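Local coordinates for protein dehydratase, IlvD/Edd family (PDB 5OYN) that dehydrates D-xylonate to 2-dehydro-3-deoxy-D-arabinonate, and D-gluconate with similar efficiency, using a [2Fe-2S] cluster and magnesium, at residues 144-149 and 297-302; 288-293 and 307-312; 322-327 and 405-410; 344-349 and 362-367; 443-448 and 478-483. All coordinates share one frame; numbering follows the deposited sequence.

Interaction 1: 144-149 and 297-302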
# COMPACT_ATOMS: atom_id res chain seq x y z
N GLY A 144 -12.82 -17.86 12.67
CA GLY A 144 -11.58 -18.34 12.07
C GLY A 144 -11.20 -19.72 12.58
O GLY A 144 -10.96 -20.65 11.80
N ILE A 145 -11.16 -19.89 13.90
CA ILE A 145 -10.75 -21.16 14.48
C ILE A 145 -11.72 -22.28 14.09
O ILE A 145 -11.29 -23.37 13.69
CB ILE A 145 -10.62 -21.03 16.01
CG1 ILE A 145 -9.54 -19.98 16.31
CG2 ILE A 145 -10.30 -22.39 16.61
CD1 ILE A 145 -9.33 -19.73 17.76
N MET A 146 -13.02 -22.01 14.16
CA MET A 146 -14.00 -22.99 13.70
C MET A 146 -13.68 -23.50 12.29
O MET A 146 -13.62 -24.71 12.05
CB MET A 146 -15.40 -22.39 13.74
CG MET A 146 -15.97 -22.31 15.14
SD MET A 146 -17.37 -21.19 15.28
CE MET A 146 -18.35 -21.62 13.84
N ALA A 147 -13.42 -22.58 11.36
CA ALA A 147 -13.18 -22.97 9.98
C ALA A 147 -11.87 -23.73 9.84
O ALA A 147 -11.80 -24.72 9.10
CB ALA A 147 -13.18 -21.73 9.08
N ALA A 148 -10.82 -23.28 10.52
CA ALA A 148 -9.54 -23.97 10.39
C ALA A 148 -9.63 -25.41 10.91
O ALA A 148 -8.95 -26.29 10.38
CB ALA A 148 -8.43 -23.20 11.10
N THR A 149 -10.44 -25.67 11.95
CA THR A 149 -10.43 -27.03 12.48
C THR A 149 -11.25 -27.97 11.61
O THR A 149 -10.83 -29.11 11.38
CB THR A 149 -10.93 -27.08 13.93
OG1 THR A 149 -12.35 -27.04 13.96
CG2 THR A 149 -10.39 -25.94 14.74
N ALA A 297 -15.45 -25.95 20.36
CA ALA A 297 -15.34 -27.31 20.88
C ALA A 297 -16.06 -28.30 19.99
O ALA A 297 -15.47 -29.26 19.48
CB ALA A 297 -15.89 -27.37 22.30
N ARG A 298 -17.36 -28.06 19.76
CA ARG A 298 -18.15 -28.93 18.91
C ARG A 298 -17.48 -29.15 17.56
O ARG A 298 -17.31 -30.30 17.12
CB ARG A 298 -19.55 -28.36 18.73
CG ARG A 298 -20.34 -28.34 20.01
CD ARG A 298 -21.83 -28.25 19.73
NE ARG A 298 -22.31 -29.43 19.01
CZ ARG A 298 -23.50 -29.51 18.44
NH1 ARG A 298 -24.35 -28.49 18.49
NH2 ARG A 298 -23.85 -30.63 17.80
N HIS A 299 -17.04 -28.07 16.90
CA HIS A 299 -16.43 -28.22 15.58
C HIS A 299 -15.12 -28.98 15.62
O HIS A 299 -14.67 -29.46 14.57
CB HIS A 299 -16.21 -26.85 14.93
CG HIS A 299 -17.35 -26.40 14.07
ND1 HIS A 299 -18.28 -25.47 14.49
CD2 HIS A 299 -17.73 -26.77 12.83
CE1 HIS A 299 -19.17 -25.28 13.54
NE2 HIS A 299 -18.86 -26.05 12.51
N ALA A 300 -14.50 -29.10 16.79
CA ALA A 300 -13.36 -30.00 16.96
C ALA A 300 -13.76 -31.32 17.63
O ALA A 300 -12.90 -32.03 18.16
CB ALA A 300 -12.26 -29.30 17.75
N GLY A 301 -15.05 -31.66 17.61
CA GLY A 301 -15.51 -32.93 18.14
C GLY A 301 -15.28 -33.10 19.63
O GLY A 301 -14.92 -34.19 20.08
N VAL A 302 -15.45 -32.03 20.40
CA VAL A 302 -15.35 -32.05 21.85
C VAL A 302 -16.66 -31.52 22.40
O VAL A 302 -17.27 -30.62 21.82
CB VAL A 302 -14.16 -31.20 22.36
CG1 VAL A 302 -14.16 -31.14 23.88
CG2 VAL A 302 -12.86 -31.78 21.87
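M146 meets the H299 imidazole with the end of its thioether chain, the two side chains lying slantwise to one another. Its chain bends at the last torsion (chi3 45°), which swings CE round to the ring, where M146 CE comes 3.8 Å from H299 CE1. The approach is neither over the face nor at the edge. M146 SD lies 5.2 Å from the ring centroid of H299, an oblique Met-aromatic contact. M146 CG adds a looser touch on H299 ND1 at 4.0 Å, and that nitrogen also has a weak hydrogen bond to A295 O, one helical turn back. Y116 of helix 109-125 touches both M146 and the H299 ring, so a third helix closes this buried patch.

Helix 141-151, which carries M146, is the connection of a beta-alpha-beta crossover between the neighbouring parallel strands 130-135 and 155-159. What it meets here is the C-terminal end of helix 289-299, finished by a Schellman motif with G301 at C-prime: V302 N bonds to A297 O and G301 N to R298 O.

One turn on from M146, T149 faces the last turn of that helix. T149 OG1 donates a hydrogen bond to M146 O at 3.3 Å, from a position tilted 30° out of the carbonyl plane. The same hydroxyl oxygen, T149 OG1, comes 3.4 Å from H299 O and 4.4 Å from A300 CB.

Interaction 2: 288-293 and 307-312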
# COMPACT_ATOMS: atom_id res chain seq x y z
N ASN A 288 -20.15 -13.70 26.13
CA ASN A 288 -20.20 -14.18 24.76
C ASN A 288 -19.15 -15.25 24.52
O ASN A 288 -19.27 -16.00 23.55
CB ASN A 288 -20.03 -13.01 23.80
CG ASN A 288 -21.21 -12.08 23.83
OD1 ASN A 288 -22.33 -12.51 24.07
ND2 ASN A 288 -20.96 -10.81 23.59
N ALA A 289 -18.15 -15.35 25.40
CA ALA A 289 -17.17 -16.43 25.27
C ALA A 289 -17.84 -17.79 25.32
O ALA A 289 -17.37 -18.74 24.67
CB ALA A 289 -16.09 -16.31 26.35
N GLN A 290 -18.97 -17.91 26.06
CA GLN A 290 -19.57 -19.22 26.28
C GLN A 290 -20.11 -19.81 24.98
O GLN A 290 -19.66 -20.90 24.58
CB GLN A 290 -20.63 -19.15 27.38
CG GLN A 290 -21.45 -20.43 27.53
CD GLN A 290 -22.66 -20.49 26.63
OE1 GLN A 290 -23.54 -19.63 26.69
NE2 GLN A 290 -22.72 -21.51 25.78
N PRO A 291 -21.05 -19.16 24.26
CA PRO A 291 -21.44 -19.73 22.96
C PRO A 291 -20.26 -19.99 22.06
O PRO A 291 -20.27 -21.00 21.34
CB PRO A 291 -22.38 -18.66 22.38
CG PRO A 291 -22.86 -17.90 23.53
CD PRO A 291 -21.75 -17.89 24.54
N HIS A 292 -19.22 -19.15 22.10
CA HIS A 292 -18.10 -19.30 21.18
C HIS A 292 -17.20 -20.46 21.57
O HIS A 292 -16.71 -21.18 20.70
CB HIS A 292 -17.26 -18.03 21.12
CG HIS A 292 -17.99 -16.87 20.53
ND1 HIS A 292 -18.79 -16.99 19.41
CD2 HIS A 292 -18.04 -15.57 20.89
CE1 HIS A 292 -19.31 -15.81 19.12
NE2 HIS A 292 -18.87 -14.93 20.00
N ILE A 293 -16.92 -20.62 22.86
CA ILE A 293 -16.06 -21.73 23.25
C ILE A 293 -16.74 -23.06 22.95
O ILE A 293 -16.09 -24.02 22.51
CB ILE A 293 -15.64 -21.61 24.73
CG1 ILE A 293 -14.63 -20.47 24.87
CG2 ILE A 293 -15.03 -22.90 25.21
CD1 ILE A 293 -14.22 -20.18 26.29
N ASP A 307 -21.73 -28.59 33.09
CA ASP A 307 -20.87 -28.87 34.24
C ASP A 307 -19.46 -28.36 34.03
O ASP A 307 -18.77 -28.02 35.00
CB ASP A 307 -20.88 -30.37 34.54
CG ASP A 307 -22.00 -30.76 35.47
OD1 ASP A 307 -22.25 -30.00 36.45
OD2 ASP A 307 -22.64 -31.80 35.22
N ASP A 308 -19.01 -28.27 32.78
CA ASP A 308 -17.71 -27.68 32.52
C ASP A 308 -17.66 -26.21 32.91
O ASP A 308 -16.59 -25.71 33.29
CB ASP A 308 -17.35 -27.89 31.06
CG ASP A 308 -17.15 -29.35 30.73
OD1 ASP A 308 -16.24 -29.97 31.33
OD2 ASP A 308 -17.92 -29.88 29.89
N TRP A 309 -18.80 -25.50 32.87
CA TRP A 309 -18.82 -24.12 33.34
C TRP A 309 -18.90 -24.03 34.87
O TRP A 309 -18.22 -23.18 35.47
CB TRP A 309 -19.99 -23.35 32.70
CG TRP A 309 -19.91 -23.31 31.21
CD1 TRP A 309 -20.69 -24.00 30.33
CD2 TRP A 309 -18.98 -22.56 30.41
NE1 TRP A 309 -20.31 -23.73 29.03
CE2 TRP A 309 -19.26 -22.85 29.06
CE3 TRP A 309 -17.94 -21.67 30.71
CZ2 TRP A 309 -18.55 -22.27 28.00
CZ3 TRP A 309 -17.23 -21.10 29.67
CH2 TRP A 309 -17.54 -21.40 28.33
N ARG A 310 -19.74 -24.86 35.51
CA ARG A 310 -19.79 -24.89 36.98
C ARG A 310 -18.42 -25.16 37.59
O ARG A 310 -18.12 -24.66 38.67
CB ARG A 310 -20.79 -25.93 37.49
CG ARG A 310 -22.23 -25.67 37.12
CD ARG A 310 -23.21 -26.82 37.30
NE ARG A 310 -24.54 -26.24 37.37
CZ ARG A 310 -25.57 -26.63 36.63
NH1 ARG A 310 -25.43 -27.64 35.76
NH2 ARG A 310 -26.75 -26.01 36.75
N ALA A 311 -17.61 -25.96 36.91
CA ALA A 311 -16.25 -26.22 37.38
C ALA A 311 -15.49 -24.93 37.69
O ALA A 311 -14.77 -24.86 38.70
CB ALA A 311 -15.50 -27.03 36.32
N ALA A 312 -15.66 -23.90 36.86
CA ALA A 312 -14.88 -22.68 36.91
C ALA A 312 -15.54 -21.54 37.69
O ALA A 312 -14.94 -20.47 37.82
CB ALA A 312 -14.57 -22.20 35.49
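Between segments 288-293 and 307-312 the closest CA atoms are those of Q290 and W309, 8.6 Å apart, a gap that the indole bridges. W309 reaches across with its six-membered ring leading. Against one face of it lies the aliphatic part of Q290: Q290 CG is 3.5 Å from W309 CZ2 and sits over the rim of the ring system, while Q290 CB stands 4.2 Å from the centroid of the W309 six-membered ring in a CH-pi contact.

The glutamine chain leaves the backbone with CG trans to N (chi1 172°) and then bends at chi2. This lays the methylene groups on the indole while the amide is turned nearly perpendicular to it, the two planes 83° apart. The amide points away from the six-membered ring to its own partners: Q290 NE2 donates to L576 O, and Q290 OE1 accepts from N509 ND2. I293 comes to the same ring from its edge rather than its face. It meets the rim near the ring plane, with I293 CB and CD1 both 4.1 Å from W309 CH2. I277 of helix 270-282 also packs on the tryptophan.

The pairing joins the start of helix 289-299 to helix 306-312, two successive helices linked by a short loop. The first of them also serves the metal centre: H292 NE2 is hydrogen-bonded to the carboxylated lysine at position 139, part of the magnesium site, while H292 ND1 pairs with R112 NH1. The tryptophan contact thus belongs to the hydrophobic packing of a helix that carries a second-shell residue of the active-site metal.

Interaction 3: 322-327 and 405-410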
# COMPACT_ATOMS: atom_id res chain seq x y z
N GLN A 322 -11.84 -2.89 33.24
CA GLN A 322 -13.22 -2.63 32.84
C GLN A 322 -13.74 -3.74 31.94
O GLN A 322 -12.98 -4.26 31.11
CB GLN A 322 -13.31 -1.27 32.14
CG GLN A 322 -13.60 -0.14 33.10
CD GLN A 322 -13.37 1.24 32.51
OE1 GLN A 322 -14.15 1.72 31.68
NE2 GLN A 322 -12.29 1.89 32.95
N PRO A 323 -15.01 -4.15 32.05
CA PRO A 323 -16.08 -3.63 32.91
C PRO A 323 -16.03 -4.10 34.36
O PRO A 323 -16.58 -3.42 35.22
CB PRO A 323 -17.36 -4.14 32.23
CG PRO A 323 -16.94 -5.37 31.55
CD PRO A 323 -15.52 -5.16 31.10
N ALA A 324 -15.39 -5.24 34.63
CA ALA A 324 -15.35 -5.73 36.01
C ALA A 324 -14.53 -4.82 36.92
O ALA A 324 -14.85 -4.70 38.11
CB ALA A 324 -14.78 -7.15 36.04
N GLY A 325 -13.50 -4.17 36.40
CA GLY A 325 -12.55 -3.42 37.22
C GLY A 325 -12.29 -2.04 36.65
O GLY A 325 -13.18 -1.37 36.13
N LYS A 326 -11.01 -1.64 36.72
CA LYS A 326 -10.59 -0.25 36.60
C LYS A 326 -9.85 0.10 35.31
O LYS A 326 -10.19 1.09 34.66
CB LYS A 326 -9.71 0.08 37.81
CG LYS A 326 -9.13 1.46 37.81
CD LYS A 326 -8.19 1.61 38.99
CE LYS A 326 -7.90 3.07 39.29
NZ LYS A 326 -6.44 3.29 39.21
N TYR A 327 -8.83 -0.66 34.92
CA TYR A 327 -7.94 -0.25 33.84
C TYR A 327 -8.40 -0.80 32.48
O TYR A 327 -9.48 -1.35 32.34
CB TYR A 327 -6.51 -0.66 34.16
CG TYR A 327 -6.01 -0.04 35.44
CD1 TYR A 327 -5.64 1.29 35.50
CD2 TYR A 327 -5.94 -0.79 36.61
CE1 TYR A 327 -5.19 1.87 36.69
CE2 TYR A 327 -5.49 -0.23 37.81
CZ TYR A 327 -5.12 1.09 37.84
OH TYR A 327 -4.68 1.65 39.02
N LYS A 405 -23.39 -13.07 34.77
CA LYS A 405 -22.07 -12.45 34.83
C LYS A 405 -21.74 -12.17 36.29
O LYS A 405 -22.07 -11.12 36.84
CB LYS A 405 -21.99 -11.18 33.99
CG LYS A 405 -20.57 -10.92 33.44
CD LYS A 405 -20.51 -9.86 32.31
CE LYS A 405 -19.08 -9.31 32.18
NZ LYS A 405 -18.78 -8.63 30.87
N SER A 406 -21.08 -13.13 36.93
CA SER A 406 -20.76 -12.99 38.34
C SER A 406 -19.71 -11.92 38.57
O SER A 406 -19.72 -11.26 39.62
CB SER A 406 -20.27 -14.31 38.91
OG SER A 406 -20.98 -15.39 38.33
N SER A 407 -18.78 -11.74 37.62
CA SER A 407 -17.64 -10.84 37.81
C SER A 407 -18.06 -9.39 37.93
O SER A 407 -17.26 -8.55 38.35
CB SER A 407 -16.65 -10.96 36.66
OG SER A 407 -17.17 -10.35 35.50
N VAL A 408 -19.32 -9.10 37.63
CA VAL A 408 -19.80 -7.75 37.42
C VAL A 408 -20.85 -7.33 38.45
O VAL A 408 -21.32 -6.18 38.42
CB VAL A 408 -20.29 -7.63 35.97
CG1 VAL A 408 -21.34 -6.60 35.76
CG2 VAL A 408 -19.08 -7.39 35.04
N ILE A 409 -21.16 -8.19 39.42
CA ILE A 409 -22.10 -7.82 40.48
C ILE A 409 -21.51 -6.65 41.27
O ILE A 409 -20.44 -6.76 41.87
CB ILE A 409 -22.40 -9.02 41.39
CG1 ILE A 409 -23.34 -10.01 40.70
CG2 ILE A 409 -23.03 -8.56 42.68
CD1 ILE A 409 -23.06 -11.44 41.05
N GLY A 410 -22.22 -5.53 41.25
CA GLY A 410 -21.77 -4.40 42.03
C GLY A 410 -22.09 -4.56 43.50
O GLY A 410 -22.97 -5.33 43.88
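K405 starts with CG far from the backbone N (chi1 -151°) and runs out fully extended, which carries its ammonium end across to the ring of P323. K405 NZ stops 3.8 Å from P323 CG, the chain meeting the ring at about a right angle. This is a van der Waals touch; the ammonium group has a weak hydrogen bond to A502 O. The peptide bond before P323 is cis, so the chain turns sharply between Q322 and P323.

The contact ties the loop between helices 306-312 and 329-335 to the loop that follows strand 401-404, and so joins the parts of the chain that belong to the N-terminal and C-terminal dehydratase family regions. It lies in the neighbourhood of the cofactors without touching them: the P323 side chain is about 11 Å from the [2Fe-2S] cluster and that of K405 about 10 Å from the magnesium ion.

Next along, A324 packs its methyl against the second loop. A324 CB comes 3.7 Å from S407 O and 4.0 Å from S407 OG, and A324 CA lies 4.2 Å from V408 CG2. Behind it the 322-327 loop is braced by the side-chain amide of Q322: Q322 NE2 donates to K326 O at 2.8 Å, nearly straight at 161° although above the carbonyl plane.

Interaction 4: 344-349 and 362-367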
# COMPACT_ATOMS: atom_id res chain seq x y z
N GLU A 344 -0.78 -17.41 37.15
CA GLU A 344 -1.55 -17.42 38.39
C GLU A 344 -2.35 -18.70 38.52
O GLU A 344 -2.26 -19.41 39.53
CB GLU A 344 -2.45 -16.18 38.41
CG GLU A 344 -2.69 -15.53 39.75
CD GLU A 344 -1.43 -15.04 40.45
OE1 GLU A 344 -0.54 -14.47 39.79
OE2 GLU A 344 -1.34 -15.21 41.69
N LEU A 345 -3.11 -19.05 37.48
CA LEU A 345 -3.94 -20.25 37.52
C LEU A 345 -3.08 -21.51 37.63
O LEU A 345 -3.32 -22.37 38.49
CB LEU A 345 -4.84 -20.31 36.29
CG LEU A 345 -6.05 -19.38 36.35
CD1 LEU A 345 -6.63 -19.17 34.96
CD2 LEU A 345 -7.12 -19.89 37.32
N LEU A 346 -2.07 -21.62 36.76
CA LEU A 346 -1.20 -22.79 36.76
C LEU A 346 -0.64 -23.08 38.15
O LEU A 346 -0.53 -24.24 38.56
CB LEU A 346 -0.07 -22.59 35.75
CG LEU A 346 0.98 -23.69 35.66
CD1 LEU A 346 0.49 -24.75 34.70
CD2 LEU A 346 2.31 -23.12 35.21
N GLN A 347 -0.31 -22.02 38.90
CA GLN A 347 0.26 -22.20 40.24
C GLN A 347 -0.74 -22.82 41.22
O GLN A 347 -0.33 -23.42 42.22
CB GLN A 347 0.75 -20.86 40.78
CG GLN A 347 1.90 -20.22 40.01
CD GLN A 347 3.06 -21.16 39.75
OE1 GLN A 347 3.03 -21.94 38.80
NE2 GLN A 347 4.09 -21.09 40.60
N GLN A 348 -2.05 -22.66 40.99
CA GLN A 348 -3.07 -23.26 41.85
C GLN A 348 -3.65 -24.54 41.27
O GLN A 348 -4.75 -24.94 41.66
CB GLN A 348 -4.21 -22.28 42.14
CG GLN A 348 -3.77 -20.90 42.46
CD GLN A 348 -3.05 -20.84 43.76
OE1 GLN A 348 -3.57 -21.28 44.79
NE2 GLN A 348 -1.83 -20.32 43.74
N GLY A 349 -2.97 -25.16 40.32
CA GLY A 349 -3.42 -26.42 39.77
C GLY A 349 -4.73 -26.38 39.02
O GLY A 349 -5.31 -27.44 38.74
N THR A 362 4.87 -26.94 25.89
CA THR A 362 3.62 -27.18 26.59
C THR A 362 3.19 -25.90 27.29
O THR A 362 4.01 -25.02 27.56
CB THR A 362 3.74 -28.33 27.60
OG1 THR A 362 4.76 -28.05 28.56
CG2 THR A 362 4.09 -29.62 26.88
N MET A 363 1.88 -25.81 27.57
CA MET A 363 1.37 -24.63 28.27
C MET A 363 2.26 -24.28 29.45
O MET A 363 2.78 -23.16 29.54
CB MET A 363 -0.07 -24.85 28.72
CG MET A 363 -0.78 -23.55 29.14
SD MET A 363 -1.06 -22.35 27.79
CE MET A 363 -0.06 -21.03 28.39
N SER A 364 2.49 -25.24 30.35
CA SER A 364 3.35 -24.99 31.51
C SER A 364 4.72 -24.47 31.09
O SER A 364 5.24 -23.53 31.68
CB SER A 364 3.50 -26.26 32.34
OG SER A 364 4.71 -26.20 33.10
N GLU A 365 5.33 -25.10 30.08
CA GLU A 365 6.64 -24.65 29.62
C GLU A 365 6.57 -23.20 29.13
O GLU A 365 7.47 -22.41 29.41
CB GLU A 365 7.17 -25.58 28.53
CG GLU A 365 7.83 -26.86 29.05
CD GLU A 365 8.11 -27.90 27.95
OE1 GLU A 365 7.32 -28.03 26.99
OE2 GLU A 365 9.14 -28.61 28.06
N ASN A 366 5.48 -22.84 28.44
CA ASN A 366 5.30 -21.47 27.96
C ASN A 366 5.23 -20.49 29.11
O ASN A 366 5.71 -19.35 29.00
CB ASN A 366 4.03 -21.35 27.11
CG ASN A 366 4.14 -22.07 25.80
OD1 ASN A 366 5.25 -22.33 25.33
ND2 ASN A 366 3.00 -22.44 25.21
N LEU A 367 4.62 -20.91 30.22
CA LEU A 367 4.25 -20.00 31.30
C LEU A 367 5.38 -19.74 32.29
O LEU A 367 5.22 -18.87 33.16
CB LEU A 367 3.04 -20.56 32.04
CG LEU A 367 1.79 -20.41 31.20
CD1 LEU A 367 0.58 -21.00 31.86
CD2 LEU A 367 1.58 -18.95 30.95
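A single forked side chain, L346, makes both touches here, giving one methyl to each of two partners on the facing helix. L346 CD1 rests 4.1 Å from S364 CB, and L346 CD2 rests 4.1 Å from L367 CB. The fork is delivered by a first torsion that turns CG away from the backbone N (chi1 177°), pushing the branch out toward the short helix; S364 and L367, three residues apart and so roughly one turn, present their CB atoms to its two arms. No hydrogen bond crosses the gap. The backbones stay well separated, the nearest approach being 7.3 Å between L346 CA and S364 CA. S364 offers its methylene carbon, CB, to the leucine.

The short helix is fastened at its start by a capping box. T362 is the N-cap residue: its OG1 accepts a weak bond from E365 N, and the carboxylate answers by taking T362 N onto E365 OE1 at 2.9 Å, through the lone pair turned away from the other carboxylate oxygen. E365 OE1 also accepts from T362 OG1, which comes to it from above the carboxylate plane, so two donors grip this oxygen.

L346 belongs to the last turn of helix 337-347, close to where the helix gives way to the loop at Q348 and G349. L342, one turn earlier on that helix, touches M363 and L367, extending the apolar seam between helices 337-347 and 363-367, while L345 packs on A278 and A282 of helix 270-282.

Interaction 5: 443-448 and 478-483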
# COMPACT_ATOMS: atom_id res chain seq x y z
N ARG A 443 -41.67 1.34 26.25
CA ARG A 443 -42.50 1.23 27.45
C ARG A 443 -41.74 1.36 28.77
O ARG A 443 -42.39 1.45 29.82
CB ARG A 443 -43.26 -0.11 27.44
CG ARG A 443 -44.14 -0.37 26.20
CD ARG A 443 -44.55 -1.84 26.10
NE ARG A 443 -44.81 -2.39 27.43
CZ ARG A 443 -44.62 -3.66 27.80
NH1 ARG A 443 -44.15 -4.55 26.93
NH2 ARG A 443 -44.89 -4.03 29.04
N ILE A 444 -40.40 1.38 28.77
CA ILE A 444 -39.66 1.27 30.03
C ILE A 444 -39.96 2.43 30.97
O ILE A 444 -39.94 2.26 32.20
CB ILE A 444 -38.14 1.15 29.76
CG1 ILE A 444 -37.38 1.08 31.09
CG2 ILE A 444 -37.64 2.32 28.94
CD1 ILE A 444 -37.53 -0.23 31.76
N ASN A 445 -40.23 3.61 30.44
CA ASN A 445 -40.54 4.77 31.26
C ASN A 445 -42.04 5.01 31.38
O ASN A 445 -42.46 6.06 31.89
CB ASN A 445 -39.84 6.00 30.69
CG ASN A 445 -38.41 6.10 31.16
OD1 ASN A 445 -38.12 5.96 32.35
ND2 ASN A 445 -37.50 6.33 30.22
N ASP A 446 -42.86 4.07 30.94
CA ASP A 446 -44.30 4.12 31.07
C ASP A 446 -44.67 3.88 32.53
O ASP A 446 -44.58 2.73 33.00
CB ASP A 446 -44.94 3.06 30.16
CG ASP A 446 -46.43 2.93 30.35
OD1 ASP A 446 -47.04 3.78 31.04
OD2 ASP A 446 -47.01 1.98 29.79
N PRO A 447 -45.12 4.90 33.27
CA PRO A 447 -45.40 4.70 34.70
C PRO A 447 -46.54 3.73 34.97
O PRO A 447 -46.69 3.27 36.12
CB PRO A 447 -45.74 6.11 35.19
CG PRO A 447 -46.17 6.86 33.97
CD PRO A 447 -45.48 6.24 32.79
N ALA A 448 -47.33 3.37 33.95
CA ALA A 448 -48.39 2.39 34.11
C ALA A 448 -47.87 1.04 34.59
O ALA A 448 -48.65 0.26 35.14
CB ALA A 448 -49.15 2.22 32.79
N PRO A 478 -32.45 0.57 34.44
CA PRO A 478 -33.66 0.97 35.17
C PRO A 478 -34.38 2.11 34.47
O PRO A 478 -33.77 2.85 33.68
CB PRO A 478 -33.11 1.42 36.53
CG PRO A 478 -31.84 0.70 36.69
CD PRO A 478 -31.27 0.54 35.32
N PRO A 479 -35.67 2.29 34.74
CA PRO A 479 -36.37 3.48 34.24
C PRO A 479 -35.79 4.75 34.85
O PRO A 479 -35.05 4.71 35.84
CB PRO A 479 -37.82 3.26 34.69
CG PRO A 479 -37.93 1.79 34.97
CD PRO A 479 -36.57 1.35 35.43
N ASP A 480 -36.13 5.88 34.23
CA ASP A 480 -35.47 7.13 34.59
C ASP A 480 -35.72 7.49 36.05
O ASP A 480 -34.80 7.88 36.77
CB ASP A 480 -35.92 8.26 33.67
CG ASP A 480 -35.65 7.99 32.20
OD1 ASP A 480 -35.07 6.92 31.87
OD2 ASP A 480 -36.02 8.85 31.37
N HIS A 481 -36.97 7.34 36.50
CA HIS A 481 -37.31 7.76 37.86
C HIS A 481 -36.47 7.03 38.89
O HIS A 481 -36.07 7.62 39.90
CB HIS A 481 -38.81 7.60 38.12
CG HIS A 481 -39.25 6.19 38.42
ND1 HIS A 481 -39.96 5.43 37.52
CD2 HIS A 481 -39.11 5.43 39.53
CE1 HIS A 481 -40.22 4.24 38.05
NE2 HIS A 481 -39.71 4.22 39.27
N LEU A 482 -36.14 5.76 38.63
CA LEU A 482 -35.26 5.01 39.53
C LEU A 482 -33.80 5.45 39.40
O LEU A 482 -33.09 5.57 40.40
CB LEU A 482 -35.38 3.51 39.26
CG LEU A 482 -36.60 2.84 39.91
CD1 LEU A 482 -37.24 1.83 38.97
CD2 LEU A 482 -36.21 2.19 41.22
N LEU A 483 -33.34 5.69 38.16
CA LEU A 483 -31.99 6.20 37.96
C LEU A 483 -31.79 7.49 38.74
O LEU A 483 -30.76 7.66 39.41
CB LEU A 483 -31.72 6.43 36.47
CG LEU A 483 -31.29 5.18 35.69
CD1 LEU A 483 -31.39 5.37 34.18
CD2 LEU A 483 -29.89 4.73 36.11
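This is a mixed polar and apolar contact, partly buried and far from the centre of the chain, within the C-terminal family region, between the loop after helix 436-443 and the start of helix 480-484. N445 supplies the polar half. Its side-chain amide oxygen takes the first N-H of the helix: D480 N donates to N445 OD1 at 2.7 Å, in the carbonyl plane and almost straight at 176°. The other end of the amide turns to the carboxylate of the same residue, with a weak bond from N445 ND2 to D480 OD1 at 3.0 Å. The amide and carboxylate planes stand 69° apart, and this two-point grip would limit rotation of the amide.

I444 supplies the apolar half. Its CG1 branch extends away from the backbone N (chi1 178°) and sends its tip across the proline ring at about a right angle, I444 CD1 lying 3.8 Å from P479 CG. The backbone joins in, for I444 O comes 3.4 Å from P479 CB. P479 holds the N-cap position but, being proline, has no side-chain acceptor, so N445 meets the D480 N-H from another part of the chain.

A type I turn from R443 to D446 presents I444 and N445 as its two central residues, and an Asx turn follows, D446 OD1 accepting from A448 N. F434 of strand 426-435 packs on I444. In the mixed sheet, the loop lies on the connection between parallel strands 426-435 and 455-460, and helix 480-484 on the next, from 455-460 to 492-494: two successive beta-alpha-beta crossovers, held together here by their connecting segments.

How the interactions relate
Interactions 1, 2 and 3 are buried, whereas interactions 4 and 5 are partly buried and farther from the centre of the chain. Interactions 1 and 2 share helix 289-299, one gripping its C-terminal end and the other its start, and both rely on an aromatic ring met by a flexible side chain. Interaction 4 is a purely aliphatic helix pairing, nested within the chain loop that interaction 3 closes. Interaction 3 joins the two family regions by van der Waals touches, about 10 Å from the magnesium ion at the K405 side chain. Interaction 5, about 48 Å from interaction 4 between centres, alone has hydrogen bonds across its segments.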